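Local coordinates for endo-beta-mannanase (Rhizomucor miehei, PDB 4QP0), which probably hydrolyses internal beta-1,4-mannosidic linkages at random in mannans, galactomannans and glucomannans, as a secreted TIM-barrel enzyme of glycoside hydrolase family 5, at residues F19-G23 with A353-K359; A173-R177 with V217-F222; E293-S297 with Y306-Q310. All coordinates share one frame; numbering follows the deposited sequence.

Interaction 1 (F19-G23 with A353-K359); sequences FYFEG and ADAMAKK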
loop_
_atom_site.group_PDB
_atom_site.type_symbol
_atom_site.label_atom_id
_atom_site.label_comp_id
_atom_site.label_asym_id
_atom_site.label_seq_id
_atom_site.Cartn_x
_atom_site.Cartn_y
_atom_site.Cartn_z
ATOM N N PHE A 19 -1.407 16.067 -10.024
ATOM C CA PHE A 19 -2.246 14.876 -10.082
ATOM C C PHE A 19 -2.883 14.583 -8.714
ATOM O O PHE A 19 -2.258 13.988 -7.830
ATOM C CB PHE A 19 -1.398 13.696 -10.594
ATOM C CG PHE A 19 -2.175 12.434 -10.887
ATOM C CD1 PHE A 19 -3.475 12.479 -11.397
ATOM C CD2 PHE A 19 -1.573 11.186 -10.701
ATOM C CE1 PHE A 19 -4.172 11.307 -11.675
ATOM C CE2 PHE A 19 -2.262 10.013 -10.982
ATOM C CZ PHE A 19 -3.562 10.071 -11.469
ATOM N N TYR A 20 -4.124 15.042 -8.546
ATOM C CA TYR A 20 -4.946 14.712 -7.377
ATOM C C TYR A 20 -5.898 13.599 -7.785
ATOM O O TYR A 20 -6.495 13.660 -8.857
ATOM C CB TYR A 20 -5.759 15.922 -6.890
ATOM C CG TYR A 20 -4.941 17.055 -6.314
ATOM C CD1 TYR A 20 -4.586 17.073 -4.968
ATOM C CD2 TYR A 20 -4.539 18.123 -7.110
ATOM C CE1 TYR A 20 -3.836 18.110 -4.433
ATOM C CE2 TYR A 20 -3.795 19.172 -6.585
ATOM C CZ TYR A 20 -3.443 19.155 -5.246
ATOM O OH TYR A 20 -2.702 20.189 -4.725
ATOM N N PHE A 21 -6.036 12.581 -6.934
ATOM C CA PHE A 21 -6.925 11.477 -7.240
ATOM C C PHE A 21 -7.551 10.834 -6.012
ATOM O O PHE A 21 -7.016 10.926 -4.908
ATOM C CB PHE A 21 -6.205 10.424 -8.081
ATOM C CG PHE A 21 -5.025 9.781 -7.392
ATOM C CD1 PHE A 21 -5.183 8.616 -6.651
ATOM C CD2 PHE A 21 -3.746 10.327 -7.512
ATOM C CE1 PHE A 21 -4.092 8.013 -6.036
ATOM C CE2 PHE A 21 -2.656 9.728 -6.901
ATOM C CZ PHE A 21 -2.832 8.571 -6.163
ATOM N N GLU A 22 -8.705 10.206 -6.215
ATOM C CA GLU A 22 -9.169 9.165 -5.315
ATOM C C GLU A 22 -8.832 7.842 -5.990
ATOM O O GLU A 22 -9.171 7.633 -7.151
ATOM C CB GLU A 22 -10.672 9.270 -5.047
ATOM C CG GLU A 22 -11.212 8.159 -4.154
ATOM C CD GLU A 22 -12.727 8.142 -4.083
ATOM O OE1 GLU A 22 -13.356 9.146 -4.479
ATOM O OE2 GLU A 22 -13.296 7.124 -3.628
ATOM N N GLY A 23 -8.132 6.967 -5.280
ATOM C CA GLY A 23 -7.826 5.645 -5.796
ATOM C C GLY A 23 -8.599 4.612 -5.011
ATOM O O GLY A 23 -9.482 4.965 -4.242
ATOM N N ALA A 353 -14.237 11.374 -6.289
ATOM C CA ALA A 353 -13.333 10.995 -7.377
ATOM C C ALA A 353 -13.264 12.100 -8.431
ATOM O O ALA A 353 -12.170 12.498 -8.849
ATOM C CB ALA A 353 -13.759 9.673 -7.998
ATOM N N ASP A 354 -14.435 12.609 -8.825
ATOM C CA ASP A 354 -14.551 13.721 -9.776
ATOM C C ASP A 354 -13.902 15.006 -9.263
ATOM O O ASP A 354 -13.261 15.722 -10.028
ATOM C CB ASP A 354 -16.024 13.994 -10.130
ATOM C CG ASP A 354 -16.725 12.776 -10.724
ATOM O OD1 ASP A 354 -16.146 12.102 -11.610
ATOM O OD2 ASP A 354 -17.865 12.490 -10.304
ATOM N N ALA A 355 -14.071 15.287 -7.973
ATOM C CA ALA A 355 -13.528 16.497 -7.363
ATOM C C ALA A 355 -11.994 16.486 -7.308
ATOM O O ALA A 355 -11.364 17.526 -7.492
ATOM C CB ALA A 355 -14.126 16.715 -5.980
ATOM N N MET A 356 -11.398 15.320 -7.061
ATOM C CA MET A 356 -9.949 15.188 -7.154
ATOM C C MET A 356 -9.477 15.240 -8.608
ATOM O O MET A 356 -8.451 15.846 -8.905
ATOM C CB MET A 356 -9.462 13.897 -6.484
ATOM C CG MET A 356 -9.777 13.802 -5.000
ATOM S SD MET A 356 -8.883 14.999 -3.994
ATOM C CE MET A 356 -7.414 14.044 -3.587
ATOM N N ALA A 357 -10.228 14.604 -9.508
ATOM C CA ALA A 357 -9.932 14.638 -10.944
ATOM C C ALA A 357 -9.891 16.070 -11.469
ATOM O O ALA A 357 -9.016 16.428 -12.264
ATOM C CB ALA A 357 -10.966 13.829 -11.715
ATOM N N LYS A 358 -10.846 16.875 -11.005
ATOM C CA LYS A 358 -11.008 18.265 -11.418
ATOM C C LYS A 358 -9.880 19.180 -10.912
ATOM O O LYS A 358 -9.455 20.080 -11.628
ATOM C CB LYS A 358 -12.385 18.779 -10.965
ATOM C CG LYS A 358 -12.797 20.135 -11.524
ATOM N N LYS A 359 -9.391 18.935 -9.695
ATOM C CA LYS A 359 -8.378 19.802 -9.044
ATOM C C LYS A 359 -7.142 20.126 -9.899
ATOM O O LYS A 359 -6.435 19.234 -10.368
ATOM C CB LYS A 359 -7.934 19.216 -7.698
ATOM C CG LYS A 359 -8.927 19.420 -6.564
ATOM C CD LYS A 359 -8.320 19.059 -5.214
ATOM C CE LYS A 359 -7.568 20.237 -4.604
ATOM N NZ LYS A 359 -7.078 19.930 -3.232
HETATM O O HOH W 1 -6.040 16.103 -10.266
HETATM O O HOH W 2 -9.991 10.570 -8.905
#
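Lys359 lays the end of its side chain over one face of the Tyr20 ring. Its CE stands 4.2 Å from the Tyr20 ring centroid and only 4° off the ring normal, a CH-pi contact. Lys359 NZ, 4.3 Å from the same centroid, adds a cation-pi contact. The bend at chi3 of Lys359 (86°) turns the chain over the ring after CB has passed Tyr20 CD2. Both polar ends are tied to Asp317, Lys359 NZ by a salt bridge and Tyr20 OH by a hydrogen bond, so one carboxylate fixes the pair.

Met356, its chain doubly bent, makes van der Waals contact with the Phe21 backbone through CB and through CE, 3.4 Å from Phe21 O. The apolar contact is Met356 CE with Tyr20 CB, 4.1 Å, at the edge of the ring.

No direct hydrogen bond joins the segments; two waters bridge their backbone groups. One accepts from Glu22 N (3.0 Å) and donates to Ala353 O (2.9 Å). The other accepts from Tyr20 N and lies 2.8 Å from Met356 O.

The C-terminal helix 345-358 thus packs against barrel strand 17-25; the axes of residues 21-23 and 353-358 approach to 6.5 Å at 139°. Met356 also touches Asp321 of strand 320-323 and Val313 of helix 299-315.

Interaction 2 (A173-R177 with V217-F222); sequences ANEPR and VGDEGF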
loop_
_atom_site.group_PDB
_atom_site.type_symbol
_atom_site.label_atom_id
_atom_site.label_comp_id
_atom_site.label_asym_id
_atom_site.label_seq_id
_atom_site.Cartn_x
_atom_site.Cartn_y
_atom_site.Cartn_z
ATOM N N ALA A 173 6.469 -2.433 2.418
ATOM C CA ALA A 173 5.654 -3.400 3.131
ATOM C C ALA A 173 4.341 -2.784 3.589
ATOM O O ALA A 173 4.244 -1.576 3.790
ATOM C CB ALA A 173 6.414 -3.948 4.326
ATOM N N ASN A 174 3.335 -3.632 3.759
ATOM C CA ASN A 174 2.041 -3.198 4.250
ATOM C C ASN A 174 2.032 -3.082 5.773
ATOM O O ASN A 174 2.323 -4.047 6.485
ATOM C CB ASN A 174 0.946 -4.145 3.777
ATOM C CG ASN A 174 -0.429 -3.659 4.137
ATOM O OD1 ASN A 174 -0.779 -2.506 3.870
ATOM N ND2 ASN A 174 -1.227 -4.531 4.748
ATOM N N GLU A 175 1.736 -1.872 6.245
ATOM C CA GLU A 175 1.531 -1.550 7.664
ATOM C C GLU A 175 2.587 -2.060 8.655
ATOM O O GLU A 175 2.224 -2.640 9.675
ATOM C CB GLU A 175 0.129 -2.003 8.108
ATOM C CG GLU A 175 -1.004 -1.443 7.259
ATOM C CD GLU A 175 -2.379 -1.821 7.776
ATOM O OE1 GLU A 175 -2.513 -2.882 8.423
ATOM O OE2 GLU A 175 -3.332 -1.055 7.529
ATOM N N PRO A 176 3.888 -1.816 8.388
ATOM C CA PRO A 176 4.913 -2.307 9.319
ATOM C C PRO A 176 4.733 -1.772 10.739
ATOM O O PRO A 176 4.537 -0.570 10.920
ATOM C CB PRO A 176 6.222 -1.759 8.725
ATOM C CG PRO A 176 5.916 -1.505 7.295
ATOM C CD PRO A 176 4.485 -1.062 7.273
ATOM N N ARG A 177 4.752 -2.671 11.723
ATOM C CA ARG A 177 4.867 -2.306 13.140
ATOM C C ARG A 177 6.036 -3.101 13.715
ATOM O O ARG A 177 6.673 -3.865 12.995
ATOM C CB ARG A 177 3.587 -2.627 13.924
ATOM C CG ARG A 177 2.324 -1.945 13.425
ATOM C CD ARG A 177 1.188 -2.123 14.415
ATOM N NE ARG A 177 -0.068 -1.641 13.859
ATOM C CZ ARG A 177 -1.211 -1.537 14.535
ATOM N NH1 ARG A 177 -1.278 -1.874 15.816
ATOM N NH2 ARG A 177 -2.297 -1.086 13.924
ATOM N N VAL A 217 6.496 3.696 1.866
ATOM C CA VAL A 217 6.530 2.562 2.787
ATOM C C VAL A 217 5.267 1.729 2.672
ATOM O O VAL A 217 5.349 0.515 2.495
ATOM C CB VAL A 217 6.765 2.996 4.249
ATOM C CG1 VAL A 217 6.697 1.799 5.191
ATOM C CG2 VAL A 217 8.106 3.691 4.369
ATOM N N GLY A 218 4.109 2.390 2.762
ATOM C CA GLY A 218 2.812 1.715 2.806
ATOM C C GLY A 218 2.326 1.510 4.230
ATOM O O GLY A 218 1.513 0.620 4.487
ATOM N N ASP A 219 2.833 2.324 5.157
ATOM C CA ASP A 219 2.488 2.222 6.581
ATOM C C ASP A 219 1.166 2.897 6.897
ATOM O O ASP A 219 0.584 3.569 6.041
ATOM C CB ASP A 219 3.599 2.797 7.474
ATOM C CG ASP A 219 3.787 4.316 7.316
ATOM O OD1 ASP A 219 4.049 4.797 6.182
ATOM O OD2 ASP A 219 3.710 5.033 8.347
ATOM N N GLU A 220 0.708 2.722 8.135
ATOM C CA GLU A 220 -0.547 3.311 8.597
ATOM C C GLU A 220 -0.417 4.807 8.883
ATOM O O GLU A 220 -1.432 5.513 9.008
ATOM C CB GLU A 220 -1.067 2.571 9.831
ATOM C CG GLU A 220 -1.645 1.206 9.512
ATOM C CD GLU A 220 -1.461 0.206 10.639
ATOM O OE1 GLU A 220 -0.297 -0.065 11.038
ATOM O OE2 GLU A 220 -2.488 -0.323 11.118
ATOM N N GLY A 221 0.826 5.275 8.993
ATOM C CA GLY A 221 1.117 6.693 9.181
ATOM C C GLY A 221 1.301 7.088 10.625
ATOM O O GLY A 221 1.139 8.253 10.982
ATOM N N PHE A 222 1.662 6.115 11.453
ATOM C CA PHE A 222 1.856 6.345 12.883
ATOM C C PHE A 222 3.047 7.256 13.158
ATOM O O PHE A 222 4.129 7.044 12.613
ATOM C CB PHE A 222 1.965 5.015 13.651
ATOM C CG PHE A 222 0.722 4.149 13.566
ATOM C CD1 PHE A 222 -0.532 4.705 13.257
ATOM C CD2 PHE A 222 0.794 2.780 13.804
ATOM C CE1 PHE A 222 -1.665 3.907 13.174
ATOM C CE2 PHE A 222 -0.342 1.983 13.736
ATOM C CZ PHE A 222 -1.572 2.548 13.427
#
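Arg177 grips the carboxylate of Glu220 side-on, in a salt bridge between two loops at the C-terminal ends of neighbouring parallel strands, 167-171 and 214-216, of the TIM barrel. Arg177 NH2 donates to Glu220 OE2 over 2.9 Å at 171°, and Arg177 NE to Glu220 OE1 over 3.2 Å. Both acceptors lie near the guanidinium plane, although the two planar groups are turned 32° apart. A bend at chi2 of Glu220 (149°) turns its carboxylate toward Arg177.

The carboxylate of Glu175 stacks on that of Glu220, with Glu175 OE1 3.7 Å from Glu220 OE2. Pro176 CG packs 4.0 Å from Val217 CG1. Two backbone bonds join the loops directly: Ala173 N to Val217 O, 3.2 Å, and Glu175 N to Gly218 O, 3.1 Å.

Asn174-Glu175-Pro176, just after strand 167-171, matches the Asn-Glu-Pro motif of family 5, so Glu175 is probably the acid/base. Further out, Glu175 OE1 is hydrogen-bonded to Trp111 NE1 and OE2 to His256 ND1, while Asn174 bonds to Arg53 and Asn109. Phe222 meets Trp262 edge-to-face and presents its own edge to one face of the Arg177 guanidinium, with Phe222 CE2 3.6 Å from Arg177 NE.

Interaction 3 (E293-S297 with Y306-Q310); sequences EYGLS and YPVWQ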
loop_
_atom_site.group_PDB
_atom_site.type_symbol
_atom_site.label_atom_id
_atom_site.label_comp_id
_atom_site.label_asym_id
_atom_site.label_seq_id
_atom_site.Cartn_x
_atom_site.Cartn_y
_atom_site.Cartn_z
ATOM N N GLU A 293 -5.272 3.927 2.576
ATOM C CA GLU A 293 -6.315 3.044 3.086
ATOM C C GLU A 293 -7.224 3.828 4.010
ATOM O O GLU A 293 -6.754 4.526 4.910
ATOM C CB GLU A 293 -5.736 1.864 3.866
ATOM C CG GLU A 293 -5.438 0.631 3.036
ATOM C CD GLU A 293 -5.063 -0.584 3.884
ATOM O OE1 GLU A 293 -5.823 -0.944 4.813
ATOM O OE2 GLU A 293 -4.008 -1.193 3.606
ATOM N N TYR A 294 -8.523 3.733 3.765
ATOM C CA TYR A 294 -9.506 4.117 4.770
ATOM C C TYR A 294 -10.755 3.281 4.633
ATOM O O TYR A 294 -11.074 2.805 3.539
ATOM C CB TYR A 294 -9.800 5.623 4.777
ATOM C CG TYR A 294 -10.417 6.190 3.538
ATOM C CD1 TYR A 294 -11.796 6.371 3.446
ATOM C CD2 TYR A 294 -9.625 6.603 2.473
ATOM C CE1 TYR A 294 -12.372 6.924 2.310
ATOM C CE2 TYR A 294 -10.185 7.150 1.335
ATOM C CZ TYR A 294 -11.558 7.312 1.256
ATOM O OH TYR A 294 -12.116 7.852 0.123
ATOM N N GLY A 295 -11.433 3.067 5.751
ATOM C CA GLY A 295 -12.617 2.234 5.731
ATOM C C GLY A 295 -13.491 2.341 6.954
ATOM O O GLY A 295 -13.019 2.661 8.044
ATOM N N LEU A 296 -14.777 2.080 6.748
ATOM C CA LEU A 296 -15.734 1.911 7.828
ATOM C C LEU A 296 -16.552 0.646 7.567
ATOM O O LEU A 296 -16.858 0.323 6.410
ATOM C CB LEU A 296 -16.625 3.150 7.965
ATOM C CG LEU A 296 -15.890 4.394 8.490
ATOM C CD1 LEU A 296 -16.771 5.630 8.387
ATOM C CD2 LEU A 296 -15.386 4.189 9.918
ATOM N N SER A 297 -16.880 -0.063 8.650
ATOM C CA SER A 297 -17.484 -1.405 8.603
ATOM C C SER A 297 -18.890 -1.489 8.017
ATOM O O SER A 297 -19.330 -2.572 7.630
ATOM C CB SER A 297 -17.524 -2.026 10.005
ATOM O OG SER A 297 -16.233 -2.102 10.574
ATOM N N TYR A 306 -17.556 9.220 5.249
ATOM C CA TYR A 306 -16.800 9.393 4.006
ATOM C C TYR A 306 -16.908 10.818 3.420
ATOM O O TYR A 306 -15.879 11.427 3.131
ATOM C CB TYR A 306 -17.179 8.322 2.972
ATOM C CG TYR A 306 -16.552 6.957 3.194
ATOM C CD1 TYR A 306 -16.414 6.055 2.137
ATOM C CD2 TYR A 306 -16.074 6.572 4.447
ATOM C CE1 TYR A 306 -15.834 4.807 2.330
ATOM C CE2 TYR A 306 -15.497 5.330 4.641
ATOM C CZ TYR A 306 -15.378 4.455 3.581
ATOM O OH TYR A 306 -14.806 3.215 3.786
ATOM N N PRO A 307 -18.139 11.371 3.267
ATOM C CA PRO A 307 -18.209 12.748 2.755
ATOM C C PRO A 307 -17.457 13.746 3.631
ATOM O O PRO A 307 -16.853 14.695 3.114
ATOM C CB PRO A 307 -19.713 13.055 2.757
ATOM C CG PRO A 307 -20.359 11.725 2.612
ATOM C CD PRO A 307 -19.484 10.774 3.386
ATOM N N VAL A 308 -17.486 13.518 4.941
ATOM C CA VAL A 308 -16.773 14.365 5.888
ATOM C C VAL A 308 -15.269 14.242 5.664
ATOM O O VAL A 308 -14.583 15.255 5.500
ATOM C CB VAL A 308 -17.138 14.026 7.357
ATOM C CG1 VAL A 308 -16.454 14.984 8.326
ATOM C CG2 VAL A 308 -18.651 14.071 7.554
ATOM N N TRP A 309 -14.775 13.002 5.635
ATOM C CA TRP A 309 -13.345 12.722 5.480
ATOM C C TRP A 309 -12.827 13.196 4.156
ATOM O O TRP A 309 -11.706 13.699 4.060
ATOM C CB TRP A 309 -13.056 11.228 5.579
ATOM C CG TRP A 309 -13.341 10.569 6.908
ATOM C CD1 TRP A 309 -13.755 11.160 8.102
ATOM C CD2 TRP A 309 -13.191 9.145 7.226
ATOM N NE1 TRP A 309 -13.883 10.220 9.096
ATOM C CE2 TRP A 309 -13.561 8.994 8.635
ATOM C CE3 TRP A 309 -12.804 8.015 6.502
ATOM C CZ2 TRP A 309 -13.540 7.761 9.267
ATOM C CZ3 TRP A 309 -12.789 6.781 7.152
ATOM C CH2 TRP A 309 -13.138 6.661 8.501
ATOM N N GLN A 310 -13.639 13.009 3.119
ATOM C CA GLN A 310 -13.251 13.361 1.765
ATOM C C GLN A 310 -13.198 14.886 1.587
ATOM O O GLN A 310 -12.246 15.413 0.999
ATOM C CB GLN A 310 -14.175 12.662 0.755
ATOM C CG GLN A 310 -13.878 11.163 0.634
ATOM C CD GLN A 310 -14.923 10.370 -0.142
ATOM O OE1 GLN A 310 -15.956 10.902 -0.560
ATOM N NE2 GLN A 310 -14.658 9.081 -0.327
#
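Tyr294 holds CG between its backbone N and carbonyl carbon (chi1 63°), which sends its ring toward helix 299-315; Tyr306 answers with CG anti to its carbonyl carbon, carrying its ring back toward the strand end. The two meet as a T-shaped pair. The edge of Tyr294 points into the face of Tyr306, with centroids 5.2 Å apart and planes at 70°, and CE1 of Tyr294 sits over the centre of the Tyr306 ring.

Trp309 approaches Tyr294 with its six-membered ring: CE3 lies 3.6 Å from Tyr294 CD1, which is in the indole plane at its edge. Leu296 packs against both Trp309 and Tyr306. Its CG reaches Trp309 CH2 at 3.6 Å, and its CD1 reaches Tyr306 CE2 at 4.0 Å.

Two hydrogen bonds mark the ends of this apolar patch. Gln310 NE2 donates to Tyr294 OH over 2.9 Å, nearly straight, the hydroxyl oxygen lying close to the plane of the Gln310 amide, which stands almost perpendicular to the Tyr294 ring. At the other end Leu296 N donates to Tyr306 OH over 3.2 Å, bent to 136°. Tyr294 OH also bonds to Asp321 and Gln310 NE2 to Thr348 O, so both ends of the Gln310-Tyr294 bond have a second partner.

The contact lies inside the beta-alpha-beta unit formed by strand 289-294, helix 299-315 and strand 320-323; Trp309 additionally touches Leu257 of strand 253-257 and Ile275 of helix 270-284.

From the N terminus, strand 17-25 supplies the first half of interaction 1, which ties it to the C-terminal helix and closes a loop of 329 residues around almost the whole barrel. Nested inside it, interaction 2 closes 39 residues, joining loops at the C-terminal ends of two barrel strands. Interaction 3, later and in series with it, closes eight, joining a strand end to the following helix. None cross. Interactions 1 and 3 meet through Glu22, whose OE2 lies 4.0 Å from Tyr294 OH. Interactions 2 and 3 meet where Glu175 OE2 lies 3.7 Å from Glu293 OE1. Interactions 1 and 2 remain about 13 Å apart at their nearest atoms.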